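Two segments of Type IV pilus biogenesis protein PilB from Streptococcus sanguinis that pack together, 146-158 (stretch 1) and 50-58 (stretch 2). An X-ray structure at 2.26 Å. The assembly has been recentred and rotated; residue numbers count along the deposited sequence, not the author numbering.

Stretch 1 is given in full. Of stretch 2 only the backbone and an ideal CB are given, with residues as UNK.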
# COMPACT_ATOMS: atom_id res chain seq x y z
N GLY A 146 -18.48 -2.19 16.57
CA GLY A 146 -18.65 -1.17 15.55
C GLY A 146 -19.98 -0.44 15.66
O GLY A 146 -20.97 -0.83 15.05
N ILE A 147 -19.98 0.63 16.44
CA ILE A 147 -21.19 1.19 17.01
C ILE A 147 -21.39 2.64 16.59
O ILE A 147 -22.13 3.37 17.23
CB ILE A 147 -21.15 1.06 18.55
CG1 ILE A 147 -19.75 1.37 19.09
CG2 ILE A 147 -21.56 -0.34 18.96
CD1 ILE A 147 -19.47 2.83 19.26
N ALA A 148 -20.72 3.06 15.53
CA ALA A 148 -20.71 4.47 15.15
C ALA A 148 -20.12 4.59 13.76
O ALA A 148 -19.47 3.67 13.25
CB ALA A 148 -19.91 5.31 16.15
N ILE A 149 -20.35 5.75 13.15
CA ILE A 149 -19.91 6.04 11.79
C ILE A 149 -19.30 7.44 11.78
O ILE A 149 -19.72 8.33 12.52
CB ILE A 149 -21.08 5.95 10.76
CG1 ILE A 149 -21.27 4.53 10.22
CG2 ILE A 149 -20.89 6.92 9.62
CD1 ILE A 149 -22.62 4.32 9.51
N ALA A 150 -18.29 7.61 10.93
CA ALA A 150 -17.73 8.92 10.61
C ALA A 150 -17.78 9.11 9.10
O ALA A 150 -17.52 8.17 8.35
CB ALA A 150 -16.29 9.03 11.11
N TYR A 151 -18.12 10.32 8.67
CA TYR A 151 -18.39 10.53 7.25
C TYR A 151 -18.10 11.96 6.85
O TYR A 151 -18.04 12.87 7.68
CB TYR A 151 -19.85 10.21 6.92
CG TYR A 151 -20.83 11.19 7.52
CD1 TYR A 151 -21.17 11.11 8.86
CD2 TYR A 151 -21.41 12.20 6.75
CE1 TYR A 151 -22.07 12.00 9.43
CE2 TYR A 151 -22.31 13.11 7.31
CZ TYR A 151 -22.63 13.00 8.66
OH TYR A 151 -23.52 13.87 9.25
N ARG A 152 -17.98 12.16 5.55
CA ARG A 152 -17.93 13.48 4.95
C ARG A 152 -18.86 13.51 3.74
O ARG A 152 -19.16 12.48 3.14
CB ARG A 152 -16.51 13.86 4.51
CG ARG A 152 -15.59 14.21 5.67
CD ARG A 152 -14.17 14.48 5.20
NE ARG A 152 -14.10 15.66 4.35
CZ ARG A 152 -14.08 16.91 4.80
NH1 ARG A 152 -14.13 17.15 6.11
NH2 ARG A 152 -14.01 17.92 3.95
N THR A 153 -19.31 14.72 3.40
CA THR A 153 -20.18 14.93 2.25
C THR A 153 -19.48 15.65 1.10
O THR A 153 -20.07 15.77 0.02
CB THR A 153 -21.41 15.73 2.69
OG1 THR A 153 -21.03 16.72 3.66
CG2 THR A 153 -22.43 14.80 3.32
N ASP A 154 -18.25 16.11 1.31
CA ASP A 154 -17.42 16.79 0.33
C ASP A 154 -16.00 16.23 0.48
O ASP A 154 -15.62 15.81 1.58
CB ASP A 154 -17.42 18.31 0.56
CG ASP A 154 -17.40 18.69 2.05
OD1 ASP A 154 -17.77 17.85 2.90
OD2 ASP A 154 -17.04 19.84 2.36
N PRO A 155 -15.21 16.23 -0.59
CA PRO A 155 -13.89 15.58 -0.52
C PRO A 155 -13.02 16.19 0.56
O PRO A 155 -13.25 17.31 1.02
CB PRO A 155 -13.30 15.82 -1.91
CG PRO A 155 -14.45 16.21 -2.77
CD PRO A 155 -15.41 16.91 -1.88
N ILE A 156 -12.02 15.43 0.99
CA ILE A 156 -11.03 15.94 1.93
C ILE A 156 -10.03 16.77 1.11
O ILE A 156 -9.43 16.29 0.16
CB ILE A 156 -10.36 14.80 2.72
CG1 ILE A 156 -9.32 13.98 1.93
CG2 ILE A 156 -11.40 13.83 3.23
CD1 ILE A 156 -7.95 14.60 1.92
N GLN A 157 -9.93 18.06 1.46
CA GLN A 157 -9.19 19.03 0.64
C GLN A 157 -7.83 19.26 1.30
O GLN A 157 -7.73 19.83 2.39
CB GLN A 157 -10.00 20.32 0.45
CG GLN A 157 -10.18 21.29 1.66
CD GLN A 157 -11.09 20.77 2.79
OE1 GLN A 157 -10.90 19.66 3.30
NE2 GLN A 157 -12.07 21.58 3.18
N GLY A 158 -6.78 18.78 0.64
CA GLY A 158 -5.45 18.80 1.23
C GLY A 158 -5.04 17.47 1.83
O GLY A 158 -4.87 17.36 3.05
N UNK A 50 -11.05 16.12 13.76
CA UNK A 50 -11.66 17.30 13.16
C UNK A 50 -11.91 17.09 11.67
O UNK A 50 -11.18 16.37 10.99
CB UNK A 50 -10.77 18.53 13.38
N UNK A 51 -12.96 17.76 11.17
CA UNK A 51 -13.45 17.75 9.79
C UNK A 51 -14.14 16.45 9.40
O UNK A 51 -14.47 16.25 8.22
CB UNK A 51 -12.29 18.01 8.83
N UNK A 52 -14.39 15.57 10.36
CA UNK A 52 -15.22 14.39 10.16
C UNK A 52 -16.50 14.53 10.96
O UNK A 52 -16.46 14.84 12.16
CB UNK A 52 -14.47 13.12 10.56
N UNK A 53 -17.63 14.34 10.30
CA UNK A 53 -18.93 14.27 10.96
C UNK A 53 -19.20 12.84 11.42
O UNK A 53 -18.70 11.88 10.83
CB UNK A 53 -20.04 14.75 10.02
N UNK A 54 -19.99 12.71 12.48
CA UNK A 54 -20.19 11.42 13.14
C UNK A 54 -21.66 11.15 13.40
O UNK A 54 -22.46 12.08 13.58
CB UNK A 54 -19.41 11.37 14.46
N UNK A 55 -22.02 9.87 13.43
CA UNK A 55 -23.30 9.40 13.95
C UNK A 55 -23.01 8.28 14.95
O UNK A 55 -22.23 7.37 14.66
CB UNK A 55 -24.22 8.92 12.83
N UNK A 56 -23.65 8.34 16.10
CA UNK A 56 -23.46 7.30 17.10
C UNK A 56 -24.31 7.60 18.31
O UNK A 56 -24.91 8.67 18.44
CB UNK A 56 -21.99 7.18 17.50
N UNK A 57 -24.35 6.61 19.20
CA UNK A 57 -25.17 6.72 20.40
C UNK A 57 -24.54 7.67 21.42
O UNK A 57 -23.34 7.94 21.42
CB UNK A 57 -25.38 5.34 21.03
N UNK A 58 -25.40 8.17 22.31
CA UNK A 58 -24.99 9.03 23.40
C UNK A 58 -24.08 8.28 24.37
O UNK A 58 -23.88 7.06 24.29
CB UNK A 58 -26.22 9.58 24.13

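Stretch 2 runs antiparallel to stretch 1, with the axes of 148-152 and 53-57 at 160° and 4.6 Å apart at closest approach. Position 53 pairs with Y151, 54 with A150 and 55 with I149, so 53 and 55 lie on the sheet face of Y151 and I149, and 54 and 56 on that of A150 and A148.

Position 50 points its CA-to-CB bond away, and the ideal CB finds nothing of stretch 1 within 5.5 Å. The backbone sets no visible preference, and a polar or charged side chain would do. It is R50, which makes no contact here.

Position 51 has a positive phi (72/9), most easily taken by glycine, asparagine or aspartate, though others can adopt it. Its CB points toward stretch 1, 3.4 Å from R152 NH1, so an acidic group would also suit the local charge. The residue is E51. Its carboxylate stays beyond salt-bridge range, OE2 lying 4.6 Å from R152 NH1 and well out of the guanidinium plane. The hydrogen bond is instead made by the backbone: R152 NH1 donates to E51 O at 2.3 Å, a very short distance, near the guanidinium plane.

At 52 the CB points sideways, 4.5 Å from A150 CB and 5.1 Å from R152 CG. The methylenes of R152 and the branched side chain of I156 offer an apolar surface that a long aliphatic or an aromatic residue could cover. W52 does so. R152 CD stands over its six-membered ring, 3.6 Å from the centroid and 7° off the normal, a CH-pi contact, while W52 CZ2 reaches I156 CG2 at 4.1 Å.

Position 53 pairs with Y151 through two backbone bonds: Y151 N donates to the O of position 53 at 2.7 Å, and the N of position 53 donates to Y151 O at 3.0 Å. Its ideal CB is already tight, 3.4 Å from Y151 CZ, which favours a small residue such as alanine or serine. S53 lays its CB over one face of the Y151 ring, 3.7 Å from the centroid, and its OG is hydrogen-bonded elsewhere in the structure.

Position 54 shares a face with A150, whose small methyl leaves room for a large, flat side chain; aromatics or long aliphatics would fit. Y54 places its ring against that methyl, with A150 CB 3.9 Å from the ring centroid and 19° off the normal.

Position 55 returns to the face of Y151 and I149, its CB 5.1 Å from Y151 CE1. Valine, leucine or isoleucine would be suitable. I55 brings CG1 to 4.0 Å from Y151 CE1, and its backbone N and O bond I149 O and N, each at 2.9 Å.

At 56 an ideal CB would lie 3.1 Å from A148 CB, too close for comfort, and the strand is almost fully extended (-179/171). Glycine relieves the crowding, and G56 is found, its CA 4.2 Å from A148 CB.

Position 57 points sideways, with its CB 5.4 Å from I147 O, so stretch 1 constrains it little and many side chains, polar or apolar, would be tolerated. L57 occupies it, and its side chain comes no nearer to stretch 1 than that CB. Position 58 is out of reach, and many residues would serve. It is S58.

Stretch 2 (50-58) REWSYIGLS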
# COMPACT_ATOMS: atom_id res chain seq x y z
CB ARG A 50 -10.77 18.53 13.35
CG ARG A 50 -10.04 18.61 14.69
CD ARG A 50 -8.70 19.31 14.48
NE ARG A 50 -8.90 20.60 13.82
CZ ARG A 50 -9.07 21.76 14.45
NH1 ARG A 50 -9.04 21.81 15.78
NH2 ARG A 50 -9.25 22.87 13.75
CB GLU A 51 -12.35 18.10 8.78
CG GLU A 51 -11.48 19.27 9.21
CD GLU A 51 -10.25 19.47 8.34
OE1 GLU A 51 -9.55 20.49 8.52
OE2 GLU A 51 -9.99 18.61 7.46
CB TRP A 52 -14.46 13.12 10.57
CG TRP A 52 -13.37 12.82 9.60
CD1 TRP A 52 -12.06 13.15 9.73
CD2 TRP A 52 -13.50 12.15 8.33
NE1 TRP A 52 -11.36 12.73 8.62
CE2 TRP A 52 -12.22 12.12 7.75
CE3 TRP A 52 -14.57 11.58 7.64
CZ2 TRP A 52 -11.98 11.52 6.51
CZ3 TRP A 52 -14.33 10.99 6.41
CH2 TRP A 52 -13.05 10.97 5.86
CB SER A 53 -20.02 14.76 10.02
OG SER A 53 -19.53 15.84 9.24
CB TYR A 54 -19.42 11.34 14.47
CG TYR A 54 -17.91 11.33 14.36
CD1 TYR A 54 -17.21 12.47 13.97
CD2 TYR A 54 -17.18 10.20 14.69
CE1 TYR A 54 -15.83 12.46 13.88
CE2 TYR A 54 -15.80 10.19 14.61
CZ TYR A 54 -15.13 11.33 14.21
OH TYR A 54 -13.76 11.32 14.12
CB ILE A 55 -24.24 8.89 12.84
CG1 ILE A 55 -24.56 9.99 11.85
CG2 ILE A 55 -25.53 8.35 13.44
CD1 ILE A 55 -25.13 9.46 10.56
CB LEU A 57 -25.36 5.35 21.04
CG LEU A 57 -26.45 4.49 20.42
CD1 LEU A 57 -26.97 3.50 21.45
CD2 LEU A 57 -27.56 5.36 19.86
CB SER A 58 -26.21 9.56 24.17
OG SER A 58 -27.03 8.52 24.67
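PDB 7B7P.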